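PDB 2DC4: CYTH domain-containing protein from Pyrococcus horikoshii, which is of unknown function but probably binds or turns over triphosphorylated substrates inside a beta-barrel tunnel with the help of divalent metal. Local coordinates for residues A[95-100]-A[159-163]; A[41-45]-A[57-62]; A[3-9]-A[122-128]. One frame throughout, in Å; residues are numbered along the deposited sequence.

Interaction 1: A[95-100]-A[159-163]; sequences QGVVKK and YIELI
The short C-terminal helix 159-162 of the CYTH barrel lies on strand 94-107, with Ile160 and Val98 at the centre, their CA atoms 6.3 Å apart. Residues 97-100 are extended; before them Gln95 (-86/-31) and Gly96 (162/179), both backbone hydrogen-bonded to Tyr35, are consistent with a classic beta bulge. Val98 (chi1 t) points at the helix: its CG2 is 3.9 Å from Ile160 CA and 4.0 Å from Ile160 CD1, its CG1 4.1 Å from Tyr159 CB. Ile160 (t, p) swings its end onto the strand, CD1 3.8 Å from Gly96 CA; a CB on Gly96 would clash with that methyl and jam against Gln95 O, which alone calls for glycine. Gln95 OE1 flanks it, 3.4 Å from Ile160 CG1. Lys100, hydrogen-bonded to Gln31, brings CE to 4.0 Å from Tyr159 CD1, while the Tyr159 hydroxyl hydrogen-bonds Asp125 on the barrel's last strand. Leaving helical geometry, Ile163 (p, t) sets CD1 4.0 Å from Val98 CG2 and 3.5 Å from Val97 O.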
loop_
_atom_site.group_PDB
_atom_site.type_symbol
_atom_site.label_atom_id
_atom_site.label_comp_id
_atom_site.label_asym_id
_atom_site.label_seq_id
_atom_site.Cartn_x
_atom_site.Cartn_y
_atom_site.Cartn_z
ATOM N N GLN A 95 -4.736 3.371 -16.297
ATOM C CA GLN A 95 -5.477 2.677 -17.340
ATOM C C GLN A 95 -6.904 3.216 -17.458
ATOM O O GLN A 95 -7.495 3.224 -18.541
ATOM C CB GLN A 95 -5.483 1.186 -17.001
ATOM C CG GLN A 95 -6.086 0.263 -18.030
ATOM C CD GLN A 95 -5.942 -1.189 -17.619
ATOM O OE1 GLN A 95 -6.362 -1.579 -16.529
ATOM N NE2 GLN A 95 -5.339 -1.993 -18.482
ATOM N N GLY A 96 -7.450 3.669 -16.337
ATOM C CA GLY A 96 -8.796 4.205 -16.330
ATOM C C GLY A 96 -9.354 4.249 -14.923
ATOM O O GLY A 96 -8.688 3.838 -13.975
ATOM N N VAL A 97 -10.578 4.743 -14.786
ATOM C CA VAL A 97 -11.216 4.838 -13.485
ATOM C C VAL A 97 -12.612 4.250 -13.549
ATOM O O VAL A 97 -13.427 4.669 -14.366
ATOM C CB VAL A 97 -11.330 6.302 -13.020
ATOM C CG1 VAL A 97 -12.025 6.364 -11.661
ATOM C CG2 VAL A 97 -9.945 6.938 -12.950
ATOM N N VAL A 98 -12.880 3.269 -12.692
ATOM C CA VAL A 98 -14.192 2.636 -12.654
ATOM C C VAL A 98 -14.930 3.108 -11.415
ATOM O O VAL A 98 -14.421 2.988 -10.300
ATOM C CB VAL A 98 -14.096 1.093 -12.601
ATOM C CG1 VAL A 98 -15.498 0.493 -12.492
ATOM C CG2 VAL A 98 -13.386 0.562 -13.839
ATOM N N LYS A 99 -16.129 3.643 -11.612
ATOM C CA LYS A 99 -16.940 4.122 -10.506
ATOM C C LYS A 99 -18.229 3.325 -10.475
ATOM O O LYS A 99 -18.911 3.190 -11.492
ATOM C CB LYS A 99 -17.256 5.608 -10.675
ATOM C CG LYS A 99 -16.023 6.501 -10.662
ATOM C CD LYS A 99 -16.397 7.971 -10.812
ATOM C CE LYS A 99 -17.247 8.456 -9.645
ATOM N NZ LYS A 99 -16.539 8.313 -8.340
ATOM N N LYS A 100 -18.571 2.791 -9.313
ATOM C CA LYS A 100 -19.788 2.004 -9.227
ATOM C C LYS A 100 -20.413 2.044 -7.847
ATOM O O LYS A 100 -19.763 2.401 -6.865
ATOM C CB LYS A 100 -19.485 0.551 -9.592
ATOM C CG LYS A 100 -18.786 -0.215 -8.473
ATOM C CD LYS A 100 -18.654 -1.699 -8.799
ATOM C CE LYS A 100 -17.395 -2.007 -9.598
ATOM N NZ LYS A 100 -16.165 -1.913 -8.748
ATOM N N TYR A 159 -14.560 -4.963 -15.755
ATOM C CA TYR A 159 -15.140 -3.635 -15.648
ATOM C C TYR A 159 -14.272 -2.557 -16.280
ATOM O O TYR A 159 -14.789 -1.613 -16.870
ATOM C CB TYR A 159 -15.416 -3.296 -14.180
ATOM C CG TYR A 159 -16.601 -4.046 -13.624
ATOM C CD1 TYR A 159 -16.512 -4.746 -12.421
ATOM C CD2 TYR A 159 -17.811 -4.079 -14.318
ATOM C CE1 TYR A 159 -17.606 -5.472 -11.927
ATOM C CE2 TYR A 159 -18.901 -4.794 -13.835
ATOM C CZ TYR A 159 -18.792 -5.489 -12.643
ATOM O OH TYR A 159 -19.868 -6.222 -12.186
ATOM N N ILE A 160 -12.955 -2.696 -16.166
ATOM C CA ILE A 160 -12.064 -1.700 -16.747
ATOM C C ILE A 160 -12.147 -1.731 -18.283
ATOM O O ILE A 160 -11.853 -0.738 -18.949
ATOM C CB ILE A 160 -10.599 -1.902 -16.238
ATOM C CG1 ILE A 160 -9.702 -0.760 -16.730
ATOM C CG2 ILE A 160 -10.064 -3.257 -16.687
ATOM C CD1 ILE A 160 -10.157 0.627 -16.282
ATOM N N GLU A 161 -12.580 -2.861 -18.840
ATOM C CA GLU A 161 -12.730 -2.989 -20.294
ATOM C C GLU A 161 -14.139 -2.566 -20.737
ATOM O O GLU A 161 -14.361 -2.235 -21.902
ATOM C CB GLU A 161 -12.493 -4.440 -20.741
ATOM C CG GLU A 161 -11.159 -5.051 -20.316
ATOM C CD GLU A 161 -10.996 -6.499 -20.772
ATOM O OE1 GLU A 161 -11.895 -7.332 -20.501
ATOM O OE2 GLU A 161 -9.958 -6.809 -21.400
ATOM N N LEU A 162 -15.087 -2.578 -19.805
ATOM C CA LEU A 162 -16.476 -2.229 -20.099
ATOM C C LEU A 162 -16.823 -0.746 -20.087
ATOM O O LEU A 162 -17.722 -0.318 -20.808
ATOM C CB LEU A 162 -17.412 -2.960 -19.130
ATOM C CG LEU A 162 -17.497 -4.476 -19.308
ATOM C CD1 LEU A 162 -18.047 -5.124 -18.049
ATOM C CD2 LEU A 162 -18.366 -4.793 -20.520
ATOM N N ILE A 163 -16.127 0.037 -19.271
ATOM C CA ILE A 163 -16.419 1.461 -19.194
ATOM C C ILE A 163 -16.117 2.170 -20.512
ATOM O O ILE A 163 -15.068 1.960 -21.124
ATOM C CB ILE A 163 -15.632 2.134 -18.052
ATOM C CG1 ILE A 163 -14.135 1.888 -18.232
ATOM C CG2 ILE A 163 -16.116 1.591 -16.709
ATOM C CD1 ILE A 163 -13.270 2.648 -17.238
#

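Interaction 2: A[41-45]-A[57-62]; sequences PKLLR and ITYKEI
Strands 42-45 and 57-62 are part of an antiparallel beta hairpin in the barrel wall, their axes 4.6 Å apart at closest and 166° in direction. Leu43-Lys60 and Arg45-Thr58 are hydrogen-bonded pairs (Leu43 N to Lys60 O 2.7 Å, Lys60 N to Leu43 O 2.9 Å, Arg45 N to Thr58 O 3.0 Å, Thr58 N to Arg45 O 2.9 Å); Lys42-Glu61 and Leu44-Tyr59 are non-hydrogen-bonded. At the end, Pro41 follows a cis peptide; Pro41 O accepts a hydrogen bond from Ile62 N at 3.0 Å, and its ring rests on Ile62, CB to CB 3.7 Å.

On the face of Lys42, Leu44, Tyr59 and Glu61, the lysine (m, t, t, m) runs with Lys42 CD at the edge of the Tyr59 ring and drops NZ into the notch between Tyr59 OH (2.9 Å) and Glu61 OE2 (2.8 Å, a salt bridge). Leu44 (t, p) tucks CD1 against Ile57 CG2 at 4.2 Å. The face of Leu43, Arg45, Thr58 and Lys60 turns to the barrel interior: Leu43 CB abuts Lys60 CB at 4.1 Å and its CD1 meets Ile62 CD1, also at 4.1 Å. Arg45 (p, t, t) runs extended over Thr58 toward Lys60, NH2 3.9 Å from Lys60 CE and 4.0 Å from Lys60 NZ, a basic patch consistent with the anion-binding tunnels of CYTH relatives. Arg45 NH1 hydrogen-bonds Tyr35 OH; Lys60 makes a cation-pi contact with Phe70.

Strand 69-76 flanks 57-62 and strand 24-36 flanks 42-45. Helix 80-89 covers Leu44 and Ile57 through Phe87, and Leu86 of the second subunit packs on Leu44, Ile57 and Tyr59.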
loop_
_atom_site.group_PDB
_atom_site.type_symbol
_atom_site.label_atom_id
_atom_site.label_comp_id
_atom_site.label_asym_id
_atom_site.label_seq_id
_atom_site.Cartn_x
_atom_site.Cartn_y
_atom_site.Cartn_z
ATOM N N PRO A 41 -1.830 -11.232 -18.067
ATOM C CA PRO A 41 -3.226 -10.933 -17.735
ATOM C C PRO A 41 -3.347 -10.399 -16.310
ATOM O O PRO A 41 -4.195 -10.852 -15.543
ATOM C CB PRO A 41 -3.882 -12.291 -17.872
ATOM C CG PRO A 41 -2.859 -13.166 -17.206
ATOM C CD PRO A 41 -1.513 -12.624 -17.705
ATOM N N LYS A 42 -2.503 -9.435 -15.960
ATOM C CA LYS A 42 -2.512 -8.876 -14.614
ATOM C C LYS A 42 -3.268 -7.555 -14.490
ATOM O O LYS A 42 -3.360 -6.784 -15.446
ATOM C CB LYS A 42 -1.071 -8.701 -14.131
ATOM C CG LYS A 42 -0.267 -9.991 -14.199
ATOM C CD LYS A 42 1.193 -9.768 -13.856
ATOM C CE LYS A 42 1.985 -11.054 -13.996
ATOM N NZ LYS A 42 1.439 -12.133 -13.121
ATOM N N LEU A 43 -3.802 -7.308 -13.294
ATOM C CA LEU A 43 -4.559 -6.093 -12.993
ATOM C C LEU A 43 -4.033 -5.452 -11.715
ATOM O O LEU A 43 -3.593 -6.147 -10.803
ATOM C CB LEU A 43 -6.039 -6.423 -12.780
ATOM C CG LEU A 43 -6.842 -7.030 -13.930
ATOM C CD1 LEU A 43 -8.188 -7.520 -13.397
ATOM C CD2 LEU A 43 -7.039 -5.993 -15.019
ATOM N N LEU A 44 -4.091 -4.127 -11.653
ATOM C CA LEU A 44 -3.653 -3.392 -10.469
ATOM C C LEU A 44 -4.548 -2.179 -10.303
ATOM O O LEU A 44 -4.743 -1.407 -11.243
ATOM C CB LEU A 44 -2.200 -2.922 -10.605
ATOM C CG LEU A 44 -1.648 -2.085 -9.439
ATOM C CD1 LEU A 44 -1.670 -2.900 -8.153
ATOM C CD2 LEU A 44 -0.231 -1.639 -9.760
ATOM N N ARG A 45 -5.093 -1.998 -9.109
ATOM C CA ARG A 45 -5.944 -0.842 -8.888
ATOM C C ARG A 45 -5.905 -0.385 -7.447
ATOM O O ARG A 45 -5.543 -1.141 -6.542
ATOM C CB ARG A 45 -7.398 -1.165 -9.248
ATOM C CG ARG A 45 -8.054 -2.083 -8.239
ATOM C CD ARG A 45 -9.479 -2.473 -8.594
ATOM N NE ARG A 45 -10.007 -3.378 -7.577
ATOM C CZ ARG A 45 -10.752 -4.445 -7.837
ATOM N NH1 ARG A 45 -11.064 -4.751 -9.089
ATOM N NH2 ARG A 45 -11.171 -5.217 -6.842
ATOM N N ILE A 57 -5.445 -1.564 -1.951
ATOM C CA ILE A 57 -4.612 -1.728 -3.126
ATOM C C ILE A 57 -4.962 -3.159 -3.493
ATOM O O ILE A 57 -4.977 -4.035 -2.620
ATOM C CB ILE A 57 -3.105 -1.661 -2.840
ATOM C CG1 ILE A 57 -2.707 -0.223 -2.507
ATOM C CG2 ILE A 57 -2.331 -2.189 -4.060
ATOM C CD1 ILE A 57 -1.214 -0.030 -2.250
ATOM N N THR A 58 -5.276 -3.401 -4.758
ATOM C CA THR A 58 -5.617 -4.750 -5.185
ATOM C C THR A 58 -4.876 -5.157 -6.451
ATOM O O THR A 58 -4.795 -4.401 -7.422
ATOM C CB THR A 58 -7.127 -4.902 -5.457
ATOM O OG1 THR A 58 -7.472 -4.111 -6.595
ATOM C CG2 THR A 58 -7.953 -4.455 -4.264
ATOM N N TYR A 59 -4.332 -6.366 -6.418
ATOM C CA TYR A 59 -3.600 -6.946 -7.539
ATOM C C TYR A 59 -4.326 -8.226 -7.916
ATOM O O TYR A 59 -4.716 -9.004 -7.043
ATOM C CB TYR A 59 -2.170 -7.291 -7.118
ATOM C CG TYR A 59 -1.398 -8.131 -8.120
ATOM C CD1 TYR A 59 -0.698 -7.540 -9.171
ATOM C CD2 TYR A 59 -1.365 -9.521 -8.007
ATOM C CE1 TYR A 59 0.021 -8.314 -10.085
ATOM C CE2 TYR A 59 -0.653 -10.304 -8.915
ATOM C CZ TYR A 59 0.039 -9.695 -9.948
ATOM O OH TYR A 59 0.764 -10.464 -10.838
ATOM N N LYS A 60 -4.507 -8.441 -9.211
ATOM C CA LYS A 60 -5.170 -9.650 -9.674
ATOM C C LYS A 60 -4.479 -10.235 -10.884
ATOM O O LYS A 60 -3.895 -9.521 -11.698
ATOM C CB LYS A 60 -6.626 -9.377 -10.048
ATOM C CG LYS A 60 -7.547 -9.052 -8.890
ATOM C CD LYS A 60 -8.995 -9.032 -9.359
ATOM C CE LYS A 60 -9.946 -8.704 -8.219
ATOM N NZ LYS A 60 -11.374 -8.737 -8.648
ATOM N N GLU A 61 -4.544 -11.553 -10.983
ATOM C CA GLU A 61 -3.976 -12.261 -12.113
ATOM C C GLU A 61 -5.068 -13.182 -12.632
ATOM O O GLU A 61 -5.560 -14.034 -11.896
ATOM C CB GLU A 61 -2.759 -13.082 -11.687
ATOM C CG GLU A 61 -2.257 -14.025 -12.768
ATOM C CD GLU A 61 -0.904 -14.618 -12.443
ATOM O OE1 GLU A 61 -0.761 -15.214 -11.355
ATOM O OE2 GLU A 61 0.015 -14.485 -13.280
ATOM N N ILE A 62 -5.460 -12.985 -13.888
ATOM C CA ILE A 62 -6.489 -13.811 -14.514
ATOM C C ILE A 62 -5.895 -15.199 -14.704
ATOM O O ILE A 62 -4.788 -15.330 -15.224
ATOM C CB ILE A 62 -6.882 -13.281 -15.907
ATOM C CG1 ILE A 62 -7.081 -11.764 -15.868
ATOM C CG2 ILE A 62 -8.141 -13.989 -16.391
ATOM C CD1 ILE A 62 -8.104 -11.295 -14.879
#

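Interaction 3: A[3-9]-A[122-128]; sequences IEVKFRV and DFLDIEV
Both segments are extended, and their antiparallel pairing brings the first and last strands of the CYTH barrel together. Axes of 3-8 and 122-128 approach to 4.6 Å at 158°. Val5-Ile126 and Phe7-Leu124 are hydrogen-bonded pairs: Val5 N to Ile126 O 3.1 Å, Ile126 N to Val5 O 2.9 Å, Phe7 N to Leu124 O and Leu124 N to Phe7 O both 2.8 Å. Val9 N to Asp122 O (3.1 Å) and Val128 N to Ile3 O (3.2 Å) extend the seam.

Side chains alternate. Ile3, Val5 and Phe7 face helix 133-146; Phe7 (chi1 m) sets CE1 3.7 Å from Ile126 CD1, and Val9 CG1 lies 4.0 Å from Leu124 CB. Glu4 and Lys6 turn into the barrel, and with Glu2 match the family's ExExK signature, whose glutamates bind metal in relatives. Glu4 OE1 sits 2.7 Å from Glu127 OE2. Lys6 CD touches Phe123 CD2 (3.9 Å), its NZ hydrogen-bonding Lys157 O; Asp125 hydrogen-bonds Tyr159. Arg8 is salt-bridged to Glu155, and Phe123 CE2 lies over one face of its guanidinium, 3.7 Å from Arg8 NE. At the far end water 1 accepts from Ile3 N (3.0 Å) and donates to Val128 O (2.9 Å).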
loop_
_atom_site.group_PDB
_atom_site.type_symbol
_atom_site.label_atom_id
_atom_site.label_comp_id
_atom_site.label_asym_id
_atom_site.label_seq_id
_atom_site.Cartn_x
_atom_site.Cartn_y
_atom_site.Cartn_z
ATOM N N ILE A 3 -13.371 -17.227 -7.592
ATOM C CA ILE A 3 -14.236 -17.825 -8.605
ATOM C C ILE A 3 -15.500 -16.983 -8.710
ATOM O O ILE A 3 -16.214 -16.782 -7.724
ATOM C CB ILE A 3 -14.618 -19.276 -8.244
ATOM C CG1 ILE A 3 -13.358 -20.146 -8.185
ATOM C CG2 ILE A 3 -15.588 -19.832 -9.278
ATOM C CD1 ILE A 3 -12.590 -20.227 -9.503
ATOM N N GLU A 4 -15.781 -16.487 -9.908
ATOM C CA GLU A 4 -16.956 -15.658 -10.088
ATOM C C GLU A 4 -17.414 -15.548 -11.532
ATOM O O GLU A 4 -16.614 -15.633 -12.460
ATOM C CB GLU A 4 -16.680 -14.260 -9.541
ATOM C CG GLU A 4 -15.395 -13.640 -10.058
ATOM C CD GLU A 4 -15.222 -12.202 -9.613
ATOM O OE1 GLU A 4 -15.418 -11.925 -8.411
ATOM O OE2 GLU A 4 -14.883 -11.351 -10.462
ATOM N N VAL A 5 -18.719 -15.373 -11.706
ATOM C CA VAL A 5 -19.304 -15.209 -13.026
ATOM C C VAL A 5 -20.080 -13.898 -12.994
ATOM O O VAL A 5 -20.805 -13.617 -12.039
ATOM C CB VAL A 5 -20.262 -16.361 -13.372
ATOM C CG1 VAL A 5 -20.806 -16.178 -14.781
ATOM C CG2 VAL A 5 -19.521 -17.688 -13.261
ATOM N N LYS A 6 -19.913 -13.102 -14.042
ATOM C CA LYS A 6 -20.566 -11.804 -14.149
ATOM C C LYS A 6 -21.723 -11.883 -15.137
ATOM O O LYS A 6 -21.607 -12.528 -16.178
ATOM C CB LYS A 6 -19.555 -10.758 -14.631
ATOM C CG LYS A 6 -20.095 -9.332 -14.690
ATOM C CD LYS A 6 -19.071 -8.373 -15.298
ATOM C CE LYS A 6 -17.780 -8.346 -14.498
ATOM N NZ LYS A 6 -16.783 -7.419 -15.107
ATOM N N PHE A 7 -22.826 -11.219 -14.807
ATOM C CA PHE A 7 -24.009 -11.203 -15.667
ATOM C C PHE A 7 -24.505 -9.787 -15.926
ATOM O O PHE A 7 -24.489 -8.937 -15.034
ATOM C CB PHE A 7 -25.161 -11.995 -15.032
ATOM C CG PHE A 7 -24.832 -13.431 -14.740
ATOM C CD1 PHE A 7 -24.143 -13.781 -13.582
ATOM C CD2 PHE A 7 -25.223 -14.436 -15.616
ATOM C CE1 PHE A 7 -23.849 -15.113 -13.299
ATOM C CE2 PHE A 7 -24.936 -15.774 -15.342
ATOM C CZ PHE A 7 -24.248 -16.113 -14.181
ATOM N N ARG A 8 -24.956 -9.535 -17.152
ATOM C CA ARG A 8 -25.506 -8.227 -17.491
ATOM C C ARG A 8 -26.954 -8.385 -17.042
ATOM O O ARG A 8 -27.629 -9.340 -17.434
ATOM C CB ARG A 8 -25.416 -7.989 -19.002
ATOM C CG ARG A 8 -25.134 -6.554 -19.399
ATOM C CD ARG A 8 -24.486 -6.501 -20.780
ATOM N NE ARG A 8 -23.693 -5.289 -20.947
ATOM C CZ ARG A 8 -22.539 -5.241 -21.599
ATOM N NH1 ARG A 8 -22.043 -6.336 -22.148
ATOM N NH2 ARG A 8 -21.868 -4.106 -21.687
ATOM N N VAL A 9 -27.439 -7.469 -16.214
ATOM C CA VAL A 9 -28.787 -7.607 -15.684
ATOM C C VAL A 9 -29.598 -6.327 -15.596
ATOM O O VAL A 9 -29.083 -5.230 -15.809
ATOM C CB VAL A 9 -28.747 -8.154 -14.249
ATOM C CG1 VAL A 9 -27.992 -9.464 -14.196
ATOM C CG2 VAL A 9 -28.097 -7.114 -13.335
ATOM N N ASP A 122 -25.544 -2.080 -15.625
ATOM C CA ASP A 122 -25.756 -2.852 -14.402
ATOM C C ASP A 122 -25.320 -4.302 -14.563
ATOM O O ASP A 122 -25.665 -4.969 -15.539
ATOM C CB ASP A 122 -27.224 -2.777 -13.982
ATOM C CG ASP A 122 -27.689 -1.347 -13.764
ATOM O OD1 ASP A 122 -26.944 -0.573 -13.129
ATOM O OD2 ASP A 122 -28.798 -0.996 -14.218
ATOM N N PHE A 123 -24.561 -4.791 -13.588
ATOM C CA PHE A 123 -24.051 -6.151 -13.638
ATOM C C PHE A 123 -24.173 -6.825 -12.290
ATOM O O PHE A 123 -24.194 -6.165 -11.251
ATOM C CB PHE A 123 -22.574 -6.154 -14.044
ATOM C CG PHE A 123 -22.300 -5.481 -15.359
ATOM C CD1 PHE A 123 -22.208 -4.096 -15.444
ATOM C CD2 PHE A 123 -22.151 -6.237 -16.515
ATOM C CE1 PHE A 123 -21.971 -3.476 -16.669
ATOM C CE2 PHE A 123 -21.916 -5.628 -17.740
ATOM C CZ PHE A 123 -21.826 -4.250 -17.820
ATOM N N LEU A 124 -24.258 -8.149 -12.319
ATOM C CA LEU A 124 -24.330 -8.924 -11.090
ATOM C C LEU A 124 -23.169 -9.893 -11.121
ATOM O O LEU A 124 -23.011 -10.644 -12.081
ATOM C CB LEU A 124 -25.631 -9.732 -10.995
ATOM C CG LEU A 124 -25.615 -10.778 -9.862
ATOM C CD1 LEU A 124 -25.677 -10.076 -8.512
ATOM C CD2 LEU A 124 -26.788 -11.745 -10.009
ATOM N N ASP A 125 -22.335 -9.859 -10.089
ATOM C CA ASP A 125 -21.235 -10.797 -10.002
ATOM C C ASP A 125 -21.663 -11.815 -8.956
ATOM O O ASP A 125 -22.097 -11.444 -7.866
ATOM C CB ASP A 125 -19.947 -10.110 -9.532
ATOM C CG ASP A 125 -19.241 -9.367 -10.645
ATOM O OD1 ASP A 125 -18.946 -9.998 -11.682
ATOM O OD2 ASP A 125 -18.966 -8.161 -10.485
ATOM N N ILE A 126 -21.586 -13.093 -9.302
ATOM C CA ILE A 126 -21.925 -14.139 -8.348
ATOM C C ILE A 126 -20.591 -14.792 -8.022
ATOM O O ILE A 126 -19.930 -15.366 -8.894
ATOM C CB ILE A 126 -22.896 -15.186 -8.935
ATOM C CG1 ILE A 126 -24.179 -14.499 -9.415
ATOM C CG2 ILE A 126 -23.223 -16.238 -7.866
ATOM C CD1 ILE A 126 -25.245 -15.477 -9.928
ATOM N N GLU A 127 -20.197 -14.690 -6.758
ATOM C CA GLU A 127 -18.915 -15.194 -6.285
ATOM C C GLU A 127 -19.096 -16.341 -5.287
ATOM O O GLU A 127 -20.012 -16.353 -4.476
ATOM C CB GLU A 127 -18.163 -14.040 -5.621
ATOM C CG GLU A 127 -17.487 -13.122 -6.640
ATOM C CD GLU A 127 -16.718 -12.043 -5.912
ATOM O OE1 GLU A 127 -16.069 -12.353 -4.923
ATOM O OE2 GLU A 127 -16.776 -10.893 -6.342
ATOM N N VAL A 128 -18.197 -17.313 -5.325
ATOM C CA VAL A 128 -18.274 -18.421 -4.383
ATOM C C VAL A 128 -16.895 -18.712 -3.821
ATOM O O VAL A 128 -15.882 -18.468 -4.474
ATOM C CB VAL A 128 -18.829 -19.699 -5.063
ATOM C CG1 VAL A 128 -17.879 -20.166 -6.143
ATOM C CG2 VAL A 128 -19.045 -20.797 -4.028
HETATM O O HOH W 1 -14.290 -16.107 -4.915
#

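In the fold
Segment 3-9, on the first strand, waits through more than a hundred residues before 122-128 returns to it, so interaction 3 closes a long loop and with it the barrel. Within that loop the 41-45/57-62 hairpin, interaction 2, closes a short one in another part of the wall. Strand 95-100 follows later, still inside the loop of interaction 3, but its partner 159-163 comes only after helix 133-146; interactions 1 and 3 therefore cross, while 2 and 1 run in series. The crossing is physical too: Tyr159 OH reaches Asp125 OD2, 2.7 Å away, and Leu162 packs on Arg8. Interaction 2 touches neither, joined to both through the shared sheet.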